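Long-range contacts in beta-galactosidase (PDB 5MUJ), which probably hydrolyses glycosidic bonds as an arabinofuranosidase-type glycoside hydrolase, acting on side chain B of the plant pectin rhamnogalacturonan II: residues K116-Q121 with M148-G153; A163-G168 with K202-K207; V223-A228 with E240-A245. One frame throughout, in Å; residues are numbered along the deposited sequence.

Contact 1: residues K116-Q121 with M148-G153; sequences KWDCNQ and MTYIGG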
loop_
_atom_site.group_PDB
_atom_site.type_symbol
_atom_site.label_atom_id
_atom_site.label_comp_id
_atom_site.label_asym_id
_atom_site.label_seq_id
_atom_site.Cartn_x
_atom_site.Cartn_y
_atom_site.Cartn_z
ATOM N N LYS A 116 -13.017 17.664 -11.277
ATOM C CA LYS A 116 -12.753 16.342 -11.825
ATOM C C LYS A 116 -13.360 15.258 -10.924
ATOM O O LYS A 116 -13.785 15.535 -9.824
ATOM C CB LYS A 116 -11.234 16.157 -11.995
ATOM C CG LYS A 116 -10.643 17.107 -13.019
ATOM C CD LYS A 116 -10.979 16.700 -14.440
ATOM C CE LYS A 116 -10.568 17.796 -15.373
ATOM N NZ LYS A 116 -10.777 17.487 -16.780
ATOM N N TRP A 117 -13.363 14.017 -11.423
ATOM C CA TRP A 117 -13.967 12.849 -10.740
ATOM C C TRP A 117 -13.320 12.534 -9.399
ATOM O O TRP A 117 -13.922 11.942 -8.524
ATOM C CB TRP A 117 -13.912 11.614 -11.641
ATOM C CG TRP A 117 -12.563 11.031 -11.844
ATOM C CD1 TRP A 117 -11.629 11.390 -12.779
ATOM C CD2 TRP A 117 -11.970 9.990 -11.068
ATOM N NE1 TRP A 117 -10.512 10.630 -12.652
ATOM C CE2 TRP A 117 -10.685 9.751 -11.608
ATOM C CE3 TRP A 117 -12.401 9.234 -9.972
ATOM C CZ2 TRP A 117 -9.813 8.792 -11.075
ATOM C CZ3 TRP A 117 -11.574 8.277 -9.468
ATOM C CH2 TRP A 117 -10.268 8.056 -10.021
ATOM N N ASP A 118 -12.063 12.916 -9.289
ATOM C CA ASP A 118 -11.259 12.645 -8.107
ATOM C C ASP A 118 -10.999 13.929 -7.310
ATOM O O ASP A 118 -9.934 14.089 -6.730
ATOM C CB ASP A 118 -9.948 11.978 -8.537
ATOM C CG ASP A 118 -9.181 12.782 -9.576
ATOM O OD1 ASP A 118 -9.628 13.931 -9.901
ATOM O OD2 ASP A 118 -8.108 12.283 -10.052
ATOM N N CYS A 119 -11.938 14.872 -7.292
ATOM C CA CYS A 119 -11.647 16.187 -6.711
ATOM C C CYS A 119 -11.274 16.164 -5.231
ATOM O O CYS A 119 -10.461 16.976 -4.804
ATOM C CB CYS A 119 -12.799 17.143 -6.945
ATOM S SG CYS A 119 -14.335 16.558 -6.223
ATOM N N ASN A 120 -11.799 15.205 -4.469
ATOM C CA ASN A 120 -11.636 15.158 -2.997
ATOM C C ASN A 120 -10.728 14.040 -2.448
ATOM O O ASN A 120 -10.279 14.132 -1.304
ATOM C CB ASN A 120 -13.029 15.087 -2.330
ATOM C CG ASN A 120 -13.823 16.360 -2.511
ATOM O OD1 ASN A 120 -13.248 17.451 -2.567
ATOM N ND2 ASN A 120 -15.150 16.247 -2.572
ATOM N N GLN A 121 -10.425 13.016 -3.259
ATOM C CA GLN A 121 -9.580 11.885 -2.846
ATOM C C GLN A 121 -8.540 11.596 -3.902
ATOM O O GLN A 121 -8.887 11.304 -5.044
ATOM C CB GLN A 121 -10.398 10.612 -2.614
ATOM C CG GLN A 121 -11.615 10.797 -1.694
ATOM C CD GLN A 121 -11.229 10.876 -0.216
ATOM O OE1 GLN A 121 -10.124 10.529 0.152
ATOM N NE2 GLN A 121 -12.133 11.318 0.614
HETATM N N MSE A 148 1.878 5.875 -11.926
HETATM C CA MSE A 148 1.310 5.777 -10.583
HETATM C C MSE A 148 -0.150 5.446 -10.708
HETATM O O MSE A 148 -0.810 5.928 -11.627
HETATM C CB MSE A 148 1.470 7.141 -9.931
HETATM C CG MSE A 148 0.812 7.305 -8.576
HETATM SE SE MSE A 148 0.906 9.171 -7.997
HETATM C CE MSE A 148 2.290 8.682 -6.716
ATOM N N THR A 149 -0.658 4.613 -9.819
ATOM C CA THR A 149 -2.100 4.453 -9.663
ATOM C C THR A 149 -2.503 5.055 -8.348
ATOM O O THR A 149 -1.698 5.245 -7.466
ATOM C CB THR A 149 -2.583 2.998 -9.715
ATOM O OG1 THR A 149 -1.984 2.264 -8.634
ATOM C CG2 THR A 149 -2.257 2.382 -11.083
ATOM N N TYR A 150 -3.790 5.324 -8.195
ATOM C CA TYR A 150 -4.301 6.015 -7.017
ATOM C C TYR A 150 -5.752 5.695 -6.627
ATOM O O TYR A 150 -6.592 5.240 -7.468
ATOM C CB TYR A 150 -4.068 7.531 -7.125
ATOM C CG TYR A 150 -4.821 8.262 -8.224
ATOM C CD1 TYR A 150 -6.077 8.836 -7.985
ATOM C CD2 TYR A 150 -4.253 8.449 -9.469
ATOM C CE1 TYR A 150 -6.744 9.554 -8.984
ATOM C CE2 TYR A 150 -4.912 9.162 -10.483
ATOM C CZ TYR A 150 -6.147 9.720 -10.237
ATOM O OH TYR A 150 -6.750 10.434 -11.272
ATOM N N ILE A 151 -6.031 5.879 -5.341
ATOM C CA ILE A 151 -7.403 5.932 -4.786
ATOM C C ILE A 151 -7.970 7.292 -5.191
ATOM O O ILE A 151 -7.414 8.347 -4.786
ATOM C CB ILE A 151 -7.377 5.778 -3.244
ATOM C CG1 ILE A 151 -7.010 4.344 -2.857
ATOM C CG2 ILE A 151 -8.654 6.303 -2.601
ATOM C CD1 ILE A 151 -6.737 4.135 -1.385
ATOM N N GLY A 152 -9.049 7.295 -5.987
ATOM C CA GLY A 152 -9.685 8.522 -6.412
ATOM C C GLY A 152 -11.160 8.539 -6.079
ATOM O O GLY A 152 -11.780 7.480 -6.027
ATOM N N GLY A 153 -11.725 9.720 -5.852
ATOM C CA GLY A 153 -13.147 9.817 -5.528
ATOM C C GLY A 153 -13.578 11.247 -5.304
ATOM O O GLY A 153 -12.745 12.148 -5.150
#
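Asn120 and Gln121 both face Gly153 in a classic beta bulge, formed where the loop after strand 104-110 runs into strand 121-126. Gly153 O accepts two backbone bonds. Asn120 N gives the straighter one, 3.3 Å to Gly153 O with 148° at the hydrogen, and lies in the carbonyl plane. Gln121 N reaches Gly153 O at 3.1 Å, but at 133° this bond is weak. Gly153 N returns a weak bond to Gln121 O. The CA of Gly152 also points a hydrogen at Gln121 O, 3.2 Å away.

The side chains meet beside the bulge. Tyr150 OH donates to Asp118 OD2 at 2.6 Å, nearly along the C-O axis of the carboxylate. The two side chains cross at about a right angle. Set between its backbone N and carbonyl carbon (chi1 55°), Asp118 CG comes to 3.8 Å from Tyr150 OH. The Asp118 carboxylate is also paired with two arginines, OD1 with Arg113 and OD2 with Arg122, which probably keeps it charged. Arg122 makes a cation-pi contact with Tyr150 as well.

Trp117 and Tyr150 reach toward each other tip to tip. Their rings are nearly parallel but slid apart, so they barely overlap; Trp117 CZ2 comes to 3.8 Å from Tyr150 CE1. Farther round the same indole, Trp117 CZ3 lies 3.4 Å from Gly152 C. Asp118 CB covers the centre of one indole face, and NE1 bonds to Leu185 O. A type I turn from Lys116 to Cys119 leads the loop into strand 121-126, which pairs antiparallel with 146-153 as the first strand of a four-stranded beta-propeller blade.

Contact 2: residues A163-G168 with K202-K207; sequences APLFVG and KLTQYK. With 8PK (4-O-[(1R)-1-hydroxyethyl]-2-O-methyl-alpha-L-fucopyranose), chain B.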
loop_
_atom_site.group_PDB
_atom_site.type_symbol
_atom_site.label_atom_id
_atom_site.label_comp_id
_atom_site.label_asym_id
_atom_site.label_seq_id
_atom_site.Cartn_x
_atom_site.Cartn_y
_atom_site.Cartn_z
ATOM N N ALA A 163 -18.732 8.550 -0.355
ATOM C CA ALA A 163 -18.856 8.104 -1.729
ATOM C C ALA A 163 -17.808 7.042 -1.986
ATOM O O ALA A 163 -16.783 7.016 -1.320
ATOM C CB ALA A 163 -18.691 9.262 -2.722
ATOM N N PRO A 164 -18.008 6.202 -2.999
ATOM C CA PRO A 164 -17.039 5.156 -3.289
ATOM C C PRO A 164 -15.694 5.664 -3.836
ATOM O O PRO A 164 -15.563 6.819 -4.282
ATOM C CB PRO A 164 -17.779 4.234 -4.295
ATOM C CG PRO A 164 -18.810 5.092 -4.892
ATOM C CD PRO A 164 -19.237 6.029 -3.801
ATOM N N LEU A 165 -14.703 4.785 -3.786
ATOM C CA LEU A 165 -13.383 5.094 -4.343
ATOM C C LEU A 165 -13.068 4.182 -5.524
ATOM O O LEU A 165 -13.466 3.003 -5.530
ATOM C CB LEU A 165 -12.324 5.006 -3.279
ATOM C CG LEU A 165 -12.646 5.695 -1.985
ATOM C CD1 LEU A 165 -11.928 4.950 -0.861
ATOM C CD2 LEU A 165 -12.263 7.160 -2.020
ATOM N N PHE A 166 -12.478 4.756 -6.569
ATOM C CA PHE A 166 -12.158 4.049 -7.795
ATOM C C PHE A 166 -10.666 4.140 -8.065
ATOM O O PHE A 166 -10.009 5.038 -7.514
ATOM C CB PHE A 166 -12.944 4.616 -9.008
ATOM C CG PHE A 166 -14.392 4.908 -8.739
ATOM C CD1 PHE A 166 -15.209 3.977 -8.097
ATOM C CD2 PHE A 166 -14.943 6.115 -9.123
ATOM C CE1 PHE A 166 -16.547 4.257 -7.844
ATOM C CE2 PHE A 166 -16.286 6.396 -8.885
ATOM C CZ PHE A 166 -17.074 5.466 -8.232
ATOM N N VAL A 167 -10.124 3.282 -8.931
ATOM C CA VAL A 167 -8.692 3.304 -9.302
ATOM C C VAL A 167 -8.400 4.321 -10.398
ATOM O O VAL A 167 -8.802 4.210 -11.518
ATOM C CB VAL A 167 -8.137 1.895 -9.738
ATOM C CG1 VAL A 167 -6.594 1.849 -9.863
ATOM C CG2 VAL A 167 -8.498 0.864 -8.707
ATOM N N GLY A 168 -7.576 5.312 -10.083
ATOM C CA GLY A 168 -7.093 6.240 -11.089
ATOM C C GLY A 168 -5.669 5.960 -11.582
ATOM O O GLY A 168 -4.940 5.168 -10.997
ATOM N N LYS A 202 -17.397 -4.707 -5.634
ATOM C CA LYS A 202 -18.616 -3.879 -5.906
ATOM C C LYS A 202 -18.850 -2.692 -4.989
ATOM O O LYS A 202 -19.506 -1.765 -5.403
ATOM C CB LYS A 202 -19.922 -4.700 -5.931
ATOM C CG LYS A 202 -19.996 -5.727 -7.016
ATOM C CD LYS A 202 -20.166 -5.157 -8.401
ATOM C CE LYS A 202 -20.285 -6.293 -9.405
ATOM N NZ LYS A 202 -21.677 -6.846 -9.448
ATOM N N LEU A 203 -18.294 -2.718 -3.766
ATOM C CA LEU A 203 -18.552 -1.661 -2.791
ATOM C C LEU A 203 -17.657 -0.420 -3.002
ATOM O O LEU A 203 -18.117 0.719 -2.979
ATOM C CB LEU A 203 -18.407 -2.202 -1.365
ATOM C CG LEU A 203 -19.413 -3.326 -1.046
ATOM C CD1 LEU A 203 -19.184 -3.978 0.322
ATOM C CD2 LEU A 203 -20.854 -2.815 -1.154
ATOM N N THR A 204 -16.378 -0.669 -3.225
ATOM C CA THR A 204 -15.387 0.404 -3.391
ATOM C C THR A 204 -14.071 -0.279 -3.675
ATOM O O THR A 204 -13.850 -1.417 -3.284
ATOM C CB THR A 204 -15.297 1.330 -2.154
ATOM O OG1 THR A 204 -14.187 2.222 -2.301
ATOM C CG2 THR A 204 -15.134 0.523 -0.866
ATOM N N GLN A 205 -13.209 0.425 -4.380
ATOM C CA GLN A 205 -11.837 -0.011 -4.578
ATOM C C GLN A 205 -10.962 0.712 -3.577
ATOM O O GLN A 205 -11.327 1.767 -3.052
ATOM C CB GLN A 205 -11.421 0.139 -6.052
ATOM C CG GLN A 205 -12.304 -0.858 -6.889
ATOM C CD GLN A 205 -12.590 -0.494 -8.323
ATOM O OE1 GLN A 205 -13.071 -1.358 -9.108
ATOM N NE2 GLN A 205 -12.455 0.753 -8.656
ATOM N N TYR A 206 -9.865 0.072 -3.233
ATOM C CA TYR A 206 -8.919 0.692 -2.310
ATOM C C TYR A 206 -7.493 0.721 -2.959
ATOM O O TYR A 206 -7.374 1.126 -4.137
ATOM C CB TYR A 206 -8.946 0.020 -0.964
ATOM C CG TYR A 206 -10.223 0.160 -0.185
ATOM C CD1 TYR A 206 -10.521 1.340 0.480
ATOM C CD2 TYR A 206 -11.136 -0.892 -0.082
ATOM C CE1 TYR A 206 -11.646 1.491 1.248
ATOM C CE2 TYR A 206 -12.294 -0.737 0.659
ATOM C CZ TYR A 206 -12.559 0.437 1.310
ATOM O OH TYR A 206 -13.694 0.542 2.079
ATOM N N LYS A 207 -6.432 0.327 -2.233
ATOM C CA LYS A 207 -5.043 0.448 -2.786
ATOM C C LYS A 207 -4.872 -0.439 -4.017
ATOM O O LYS A 207 -5.573 -1.481 -4.105
ATOM C CB LYS A 207 -3.968 0.113 -1.722
ATOM C CG LYS A 207 -2.582 -0.089 -2.295
ATOM C CD LYS A 207 -1.421 0.020 -1.299
ATOM C CE LYS A 207 -0.084 -0.213 -1.990
ATOM N NZ LYS A 207 1.053 -0.002 -1.038
HETATM O O9 8PK B . -19.910 2.132 1.727
HETATM C C8 8PK B . -18.650 1.602 1.332
HETATM C C10 8PK B . -18.104 2.367 0.147
HETATM O O4 8PK B . -17.736 1.635 2.439
HETATM C C4 8PK B . -18.236 0.986 3.612
HETATM C C5 8PK B . -17.632 1.647 4.834
HETATM C C6 8PK B . -17.928 3.151 4.867
HETATM O O5 8PK B . -16.204 1.422 4.854
HETATM C C3 8PK B . -17.924 -0.507 3.596
HETATM O O3 8PK B . -18.479 -1.177 2.459
HETATM C C2 8PK B . -16.424 -0.683 3.585
HETATM O O2 8PK B . -16.147 -2.090 3.608
HETATM C C7 8PK B . -15.605 -2.603 2.383
HETATM C C1 8PK B . -15.802 0.043 4.780
#
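Thr204 OG1 is held by two backbone groups. It accepts from Leu165 N at 3.0 Å and donates to Gln205 O, also at 3.0 Å. The hydroxyl is therefore used in both directions within the buried contact. Thr204 OG1 stands anti to its own backbone N (chi1 172°), beside Leu165, and the two side chains point the same way. Leu165 CB packs 3.4 Å from Gln205 O. The shortest bond follows one residue on: Gln205 N donates to Leu165 O at 2.8 Å, with 161° at the hydrogen and the donor tilted 31° from the carbonyl plane.

These bonds join two neighbouring blades of the beta-propeller. Residues 163-168 enter strand 166-172 of one blade, and residues 202-207 enter strand 204-212, the first strand of the next. Pro164 CB rests near Leu203 O.

Gln205 extends toward residues 166 and 167. Its NE2 lies at the edge of the Phe166 ring, near the ring plane, and approaches Phe166 CA to 3.4 Å. Val167 N is also near, but both nitrogens are donors and do not bond. Gln205 NE2 instead makes a weak hydrogen bond to Leu190 O. The Gln205 and Val167 side chains cross at about a right angle.

Leu203, Thr204 and Tyr206 belong to the glycan pocket. The methyl Thr204 CG2 touches C10 of the bound sugar 8PK at 3.6 Å. Tyr206 OH comes to 3.3 Å from its C2, while on the protein side Tyr206 CE1 meets Leu165 CD1 at 4.1 Å.

Contact 3: residues V223-A228 with E240-A245; sequences VMFYNA and ERVGIA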
loop_
_atom_site.group_PDB
_atom_site.type_symbol
_atom_site.label_atom_id
_atom_site.label_comp_id
_atom_site.label_asym_id
_atom_site.label_seq_id
_atom_site.Cartn_x
_atom_site.Cartn_y
_atom_site.Cartn_z
ATOM N N VAL A 223 0.478 -5.986 -14.601
ATOM C CA VAL A 223 -0.305 -6.732 -13.638
ATOM C C VAL A 223 -0.617 -5.907 -12.427
ATOM O O VAL A 223 0.300 -5.532 -11.734
ATOM C CB VAL A 223 0.446 -8.020 -13.189
ATOM C CG1 VAL A 223 -0.344 -8.785 -12.130
ATOM C CG2 VAL A 223 0.794 -8.914 -14.382
HETATM N N MSE A 224 -1.864 -5.635 -12.160
HETATM C CA MSE A 224 -2.299 -4.866 -11.045
HETATM C C MSE A 224 -2.796 -5.716 -9.924
HETATM O O MSE A 224 -3.603 -6.574 -10.145
HETATM C CB MSE A 224 -3.382 -3.898 -11.495
HETATM C CG MSE A 224 -3.844 -3.149 -10.301
HETATM SE SE MSE A 224 -5.485 -2.077 -10.664
HETATM C CE MSE A 224 -4.909 -0.932 -12.155
ATOM N N PHE A 225 -2.281 -5.510 -8.708
ATOM C CA PHE A 225 -2.714 -6.141 -7.523
ATOM C C PHE A 225 -3.459 -5.038 -6.755
ATOM O O PHE A 225 -3.013 -3.979 -6.544
ATOM C CB PHE A 225 -1.596 -6.787 -6.625
ATOM C CG PHE A 225 -1.198 -8.165 -7.027
ATOM C CD1 PHE A 225 -0.452 -8.364 -8.131
ATOM C CD2 PHE A 225 -1.643 -9.295 -6.336
ATOM C CE1 PHE A 225 -0.107 -9.596 -8.527
ATOM C CE2 PHE A 225 -1.293 -10.568 -6.769
ATOM C CZ PHE A 225 -0.481 -10.708 -7.840
ATOM N N TYR A 226 -4.719 -5.293 -6.442
ATOM C CA TYR A 226 -5.538 -4.303 -5.730
ATOM C C TYR A 226 -6.522 -4.930 -4.771
ATOM O O TYR A 226 -6.921 -6.092 -4.944
ATOM C CB TYR A 226 -6.279 -3.344 -6.685
ATOM C CG TYR A 226 -7.416 -3.889 -7.544
ATOM C CD1 TYR A 226 -7.167 -4.780 -8.587
ATOM C CD2 TYR A 226 -8.705 -3.413 -7.360
ATOM C CE1 TYR A 226 -8.203 -5.203 -9.423
ATOM C CE2 TYR A 226 -9.754 -3.876 -8.153
ATOM C CZ TYR A 226 -9.468 -4.759 -9.186
ATOM O OH TYR A 226 -10.462 -5.213 -10.048
ATOM N N ASN A 227 -6.868 -4.198 -3.722
ATOM C CA ASN A 227 -7.868 -4.657 -2.761
ATOM C C ASN A 227 -9.128 -3.796 -2.867
ATOM O O ASN A 227 -9.127 -2.679 -3.360
ATOM C CB ASN A 227 -7.327 -4.822 -1.305
ATOM C CG ASN A 227 -6.723 -3.555 -0.731
ATOM O OD1 ASN A 227 -5.619 -3.152 -1.131
ATOM N ND2 ASN A 227 -7.384 -2.987 0.287
ATOM N N ALA A 228 -10.261 -4.419 -2.546
ATOM C CA ALA A 228 -11.563 -3.809 -2.753
ATOM C C ALA A 228 -12.527 -4.481 -1.799
ATOM O O ALA A 228 -12.215 -5.529 -1.299
ATOM C CB ALA A 228 -12.009 -4.024 -4.194
ATOM N N GLU A 240 -12.721 -7.042 2.738
ATOM C CA GLU A 240 -11.769 -6.573 1.698
ATOM C C GLU A 240 -10.816 -7.676 1.323
ATOM O O GLU A 240 -10.278 -8.373 2.186
ATOM C CB GLU A 240 -10.876 -5.394 2.162
ATOM C CG GLU A 240 -11.688 -4.185 2.517
ATOM C CD GLU A 240 -10.861 -2.938 2.752
ATOM O OE1 GLU A 240 -9.705 -2.847 2.284
ATOM O OE2 GLU A 240 -11.373 -2.053 3.442
ATOM N N ARG A 241 -10.644 -7.836 0.042
ATOM C CA ARG A 241 -9.966 -8.948 -0.535
ATOM C C ARG A 241 -9.044 -8.433 -1.649
ATOM O O ARG A 241 -9.230 -7.314 -2.166
ATOM C CB ARG A 241 -10.996 -9.930 -1.120
ATOM C CG ARG A 241 -11.903 -10.548 -0.081
ATOM C CD ARG A 241 -13.071 -11.297 -0.756
ATOM N NE ARG A 241 -13.998 -11.777 0.254
ATOM C CZ ARG A 241 -15.044 -11.094 0.737
ATOM N NH1 ARG A 241 -15.285 -9.839 0.362
ATOM N NH2 ARG A 241 -15.856 -11.659 1.625
ATOM N N VAL A 242 -8.150 -9.301 -2.103
ATOM C CA VAL A 242 -7.118 -8.940 -3.073
ATOM C C VAL A 242 -7.357 -9.650 -4.404
ATOM O O VAL A 242 -7.541 -10.886 -4.441
ATOM C CB VAL A 242 -5.721 -9.274 -2.535
ATOM C CG1 VAL A 242 -4.690 -9.123 -3.621
ATOM C CG2 VAL A 242 -5.380 -8.382 -1.353
ATOM N N GLY A 243 -7.301 -8.876 -5.482
ATOM C CA GLY A 243 -7.420 -9.418 -6.826
ATOM C C GLY A 243 -6.498 -8.768 -7.804
ATOM O O GLY A 243 -5.786 -7.847 -7.468
ATOM N N ILE A 244 -6.531 -9.265 -9.032
ATOM C CA ILE A 244 -5.634 -8.914 -10.111
ATOM C C ILE A 244 -6.383 -8.315 -11.303
ATOM O O ILE A 244 -7.522 -8.771 -11.679
ATOM C CB ILE A 244 -4.866 -10.178 -10.560
ATOM C CG1 ILE A 244 -3.879 -10.655 -9.471
ATOM C CG2 ILE A 244 -4.164 -9.973 -11.882
ATOM C CD1 ILE A 244 -3.228 -11.986 -9.780
ATOM N N ALA A 245 -5.798 -7.295 -11.913
ATOM C CA ALA A 245 -6.281 -6.777 -13.208
ATOM C C ALA A 245 -5.127 -6.747 -14.158
ATOM O O ALA A 245 -4.001 -6.611 -13.700
ATOM C CB ALA A 245 -6.905 -5.417 -13.092
HETATM O O HOH W 1 -13.680 -8.156 -1.294
#
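Strands 223-228 and 240-245 run antiparallel, with directions 153° apart and axes 4.7 Å apart, and pair Met224 with Ala245, Tyr226 with Gly243 and Ala228 with Arg241 by backbone hydrogen bonds. They form the beta hairpin at the middle of a propeller blade. The bonds between Tyr226 and Gly243 are nearly straight; Gly243 N to Tyr226 O measures 2.9 Å.

Phe225 and Ile244 share one face of the sheet and lie side by side. Ile244 CG1 makes a CH-pi contact over the Phe225 ring, 3.8 Å from its centroid. Ile244 CD1 touches Phe225 CZ at 3.6 Å, and Val242 CG1 sits at the ring edge.

On the opposite face, Tyr226 CG lies between its backbone N and carbonyl carbon (chi1 69°). The ring passes beside Gly243, with Tyr226 CD1 close to Gly243 O, and Tyr226 CE1 meets Ala245 CB at 3.9 Å. Its hydroxyl bonds to Glu201.

Asn227 ND2 gives a weak bond to Glu240 OE1 at 3.1 Å, with amide and carboxylate nearly coplanar. Asn227 OD1 is bonded to Asp273 N. Glu240 is part of the glycan pocket and touches the bound galactose.

Arg241 NE forms a salt bridge with Glu265. Its NH1 donates to a water lying in the guanidinium plane, 2.9 Å from Arg241 NH1 and 3.0 Å from Ala228 O.

In the fold
The three contacts follow one another along the chain; none nests in or crosses another. Contact 1 closes the loop from 116-121 to 148-153, at the first two strands of one blade. Contact 2 then spans from strand 166-172 of that blade to strand 204-212 of the next. Contact 3 closes the hairpin of strands 222-231 and 238-247 inside the second blade. Backbone bonds connect them: Tyr150 and Gly152 of contact 1 pair with Gly168 and Phe166 of contact 2, and Tyr206 and Lys207 pair with Asn227 of contact 3. Contacts 2 and 3 also share the glycan pocket, where Tyr206 packs against Glu240.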